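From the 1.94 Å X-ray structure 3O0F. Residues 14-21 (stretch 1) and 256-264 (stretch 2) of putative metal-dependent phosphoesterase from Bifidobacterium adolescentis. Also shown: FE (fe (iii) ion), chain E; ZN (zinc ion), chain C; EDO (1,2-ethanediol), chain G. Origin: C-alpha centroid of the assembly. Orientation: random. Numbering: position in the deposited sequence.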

# COMPACT_ATOMS: atom_id res chain seq x y z
N GLY A 14 -10.64 12.22 -11.16
CA GLY A 14 -10.75 11.94 -9.73
C GLY A 14 -9.40 11.90 -9.04
O GLY A 14 -8.48 12.62 -9.39
N TRP A 15 -9.29 11.01 -8.05
CA TRP A 15 -8.17 11.03 -7.15
C TRP A 15 -7.40 9.73 -7.32
O TRP A 15 -8.02 8.69 -7.45
CB TRP A 15 -8.68 11.08 -5.71
CG TRP A 15 -9.34 12.32 -5.28
CD1 TRP A 15 -10.41 12.97 -5.87
CD2 TRP A 15 -9.04 13.04 -4.09
NE1 TRP A 15 -10.76 14.07 -5.10
CE2 TRP A 15 -9.92 14.15 -4.02
CE3 TRP A 15 -8.10 12.86 -3.07
CZ2 TRP A 15 -9.89 15.05 -2.97
CZ3 TRP A 15 -8.07 13.76 -2.03
CH2 TRP A 15 -8.94 14.84 -1.98
N ASP A 16 -6.07 9.77 -7.23
CA ASP A 16 -5.30 8.53 -7.15
C ASP A 16 -5.00 8.28 -5.66
O ASP A 16 -4.17 8.98 -5.07
CB ASP A 16 -4.00 8.66 -7.95
CG ASP A 16 -3.21 7.35 -8.00
OD1 ASP A 16 -3.54 6.42 -7.27
OD2 ASP A 16 -2.28 7.22 -8.81
N ILE A 17 -5.67 7.30 -5.05
CA ILE A 17 -5.54 7.17 -3.58
C ILE A 17 -4.60 6.04 -3.12
O ILE A 17 -4.63 5.63 -1.97
CB ILE A 17 -6.93 7.09 -2.87
CG1 ILE A 17 -7.63 5.77 -3.12
CG2 ILE A 17 -7.80 8.26 -3.27
CD1 ILE A 17 -8.93 5.67 -2.39
N HIS A 18 -3.78 5.54 -4.05
CA HIS A 18 -2.88 4.43 -3.77
C HIS A 18 -1.46 4.73 -4.30
O HIS A 18 -1.09 4.27 -5.38
CB HIS A 18 -3.44 3.20 -4.43
CG HIS A 18 -2.88 1.92 -3.91
ND1 HIS A 18 -3.53 0.70 -4.08
CD2 HIS A 18 -1.71 1.64 -3.27
CE1 HIS A 18 -2.80 -0.25 -3.52
NE2 HIS A 18 -1.70 0.30 -3.03
N CYS A 19 -0.68 5.50 -3.54
CA CYS A 19 0.64 5.99 -3.99
C CYS A 19 1.66 5.80 -2.87
O CYS A 19 1.36 6.12 -1.71
CB CYS A 19 0.59 7.45 -4.40
SG CYS A 19 -0.70 7.85 -5.59
N HIS A 20 2.83 5.24 -3.21
CA HIS A 20 3.93 4.97 -2.29
C HIS A 20 5.11 5.92 -2.52
O HIS A 20 5.35 6.37 -3.64
CB HIS A 20 4.38 3.53 -2.47
CG HIS A 20 3.33 2.53 -2.14
ND1 HIS A 20 3.25 1.92 -0.92
CD2 HIS A 20 2.28 2.06 -2.86
CE1 HIS A 20 2.21 1.11 -0.89
NE2 HIS A 20 1.59 1.19 -2.05
N THR A 21 5.89 6.17 -1.45
CA THR A 21 6.98 7.10 -1.46
C THR A 21 8.21 6.45 -0.86
O THR A 21 8.17 5.29 -0.45
CB THR A 21 6.63 8.39 -0.65
OG1 THR A 21 6.71 8.14 0.77
CG2 THR A 21 5.22 8.95 -1.07
N VAL A 256 -16.27 1.89 -3.72
CA VAL A 256 -15.46 1.32 -4.78
C VAL A 256 -14.36 2.32 -5.09
O VAL A 256 -14.67 3.49 -5.41
CB VAL A 256 -16.31 1.04 -6.02
CG1 VAL A 256 -15.42 0.61 -7.22
CG2 VAL A 256 -17.38 0.01 -5.69
N THR A 257 -13.11 1.88 -4.99
CA THR A 257 -11.95 2.74 -5.19
C THR A 257 -11.07 2.27 -6.36
O THR A 257 -11.26 1.19 -6.94
CB THR A 257 -11.12 2.89 -3.88
OG1 THR A 257 -10.35 1.71 -3.60
CG2 THR A 257 -12.03 3.21 -2.67
N GLY A 258 -10.17 3.15 -6.75
CA GLY A 258 -9.16 2.88 -7.74
C GLY A 258 -7.90 3.66 -7.36
O GLY A 258 -7.93 4.68 -6.66
N GLY A 259 -6.76 3.17 -7.83
CA GLY A 259 -5.51 3.83 -7.61
C GLY A 259 -4.43 3.19 -8.47
O GLY A 259 -4.64 2.11 -9.00
N SER A 260 -3.28 3.84 -8.58
CA SER A 260 -2.22 3.40 -9.49
C SER A 260 -1.28 2.39 -8.86
O SER A 260 -0.70 1.61 -9.58
CB SER A 260 -1.40 4.58 -9.94
OG SER A 260 -0.79 5.23 -8.83
N ASP A 261 -1.15 2.40 -7.53
CA ASP A 261 -0.06 1.71 -6.87
C ASP A 261 1.29 2.24 -7.39
O ASP A 261 2.23 1.49 -7.55
CB ASP A 261 -0.14 0.21 -7.12
CG ASP A 261 0.03 -0.59 -5.88
OD1 ASP A 261 0.70 -0.08 -4.96
OD2 ASP A 261 -0.53 -1.68 -5.82
N TRP A 262 1.36 3.54 -7.64
CA TRP A 262 2.58 4.17 -8.03
C TRP A 262 3.65 4.00 -6.98
O TRP A 262 3.41 4.18 -5.77
CB TRP A 262 2.31 5.65 -8.24
CG TRP A 262 3.41 6.53 -8.69
CD1 TRP A 262 3.86 6.69 -9.96
CD2 TRP A 262 4.09 7.51 -7.90
NE1 TRP A 262 4.81 7.68 -10.00
CE2 TRP A 262 4.92 8.24 -8.75
CE3 TRP A 262 4.05 7.85 -6.53
CZ2 TRP A 262 5.75 9.24 -8.29
CZ3 TRP A 262 4.85 8.88 -6.07
CH2 TRP A 262 5.70 9.56 -6.96
N HIS A 263 4.84 3.66 -7.46
CA HIS A 263 6.03 3.60 -6.64
C HIS A 263 7.15 4.38 -7.34
O HIS A 263 8.33 4.10 -7.15
CB HIS A 263 6.48 2.13 -6.50
CG HIS A 263 5.60 1.29 -5.63
ND1 HIS A 263 4.30 0.96 -5.93
CD2 HIS A 263 5.88 0.63 -4.48
CE1 HIS A 263 3.81 0.17 -5.00
NE2 HIS A 263 4.75 -0.05 -4.11
N GLY A 264 6.78 5.34 -8.18
CA GLY A 264 7.76 6.10 -8.93
C GLY A 264 8.49 5.20 -9.92
O GLY A 264 7.87 4.42 -10.65
FE FE E . 0.31 -0.58 -2.77
ZN ZN C . 4.67 -0.89 -2.21
C1 EDO G . 4.32 9.35 -13.13
O1 EDO G . 4.08 7.90 -13.12
C2 EDO G . 5.80 9.73 -13.14
O2 EDO G . 6.44 9.57 -11.85
O HOH W 1 -0.57 -2.35 -3.40

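Two segments some 240 residues apart in one chain are joined by a metal-centred polar contact, in which an iron site, a carboxylate clamp and a single beta bridge work together while apolar packing plays a minor part. The iron draws on both stretches: His18 NE2 lies 2.2 Å from FE, His20 NE2 2.3 Å and Asp261 OD1 2.3 Å, with a water at 2.1 Å and further ligands from elsewhere in the structure. Histidine nitrogen and carboxylate oxygen are natural ligands for ferric iron, as the name metal-dependent phosphoesterase would lead one to expect. Because all three atoms serve the same ion, Asp261 OD1 comes within 3.1 Å of His18 NE2 and 3.3 Å of His20 NE2 without hydrogen bonding to either. The other carboxylate oxygen, Asp261 OD2, accepts a 2.5 Å hydrogen bond from the iron-bound water.

Asp16 forms the clamp. Its CB leaves the backbone sideways, but the t rotamer brings the carboxylate nearer to stretch 2, where OD1 accepts a hydrogen bond from Ser260 N at 2.9 Å and OD2 a very short one from Ser260 OG at 2.5 Å. Serine suits this place because its small hydroxyl also accepts a bond within its own turn, from Trp262 N to Ser260 OG at 3.0 Å. Beside it, Gly259 lets the backbones approach to 4.7 Å between His18 CA and Gly259 CA; an ideal CB on Gly259 would sit 2.5 Å from His18 CB, a clash.

The backbones are bridged at Cys19 and Trp262. The firm bond runs from His20 N to Trp262 O (2.8 Å, nearly straight), whereas His18 O receives only weak, bent bonds from Asp261 N at 2.9 Å and Trp262 N at 3.4 Å. With its backbone so engaged, Trp262 rests its indole near Cys19, CE3 lying 4.1 Å from Cys19 CB.

The imidazoles of His20 and His263 form an offset stack, with centroids 4.2 Å apart and planes at 18°. This flat packing leaves ring nitrogens free for different metals: His20 binds FE, while His263 NE2 lies 2.1 Å from ZN. A hydrogen bond from His263 ND1 to Asp261 O, 2.7 Å long, steadies the zinc-binding ring.

Ile17 adds an apolar touch, its CD1 reaching Thr257 CB at 3.8 Å. Altogether 539 Å² is buried, and Ile17 N is left without a polar partner.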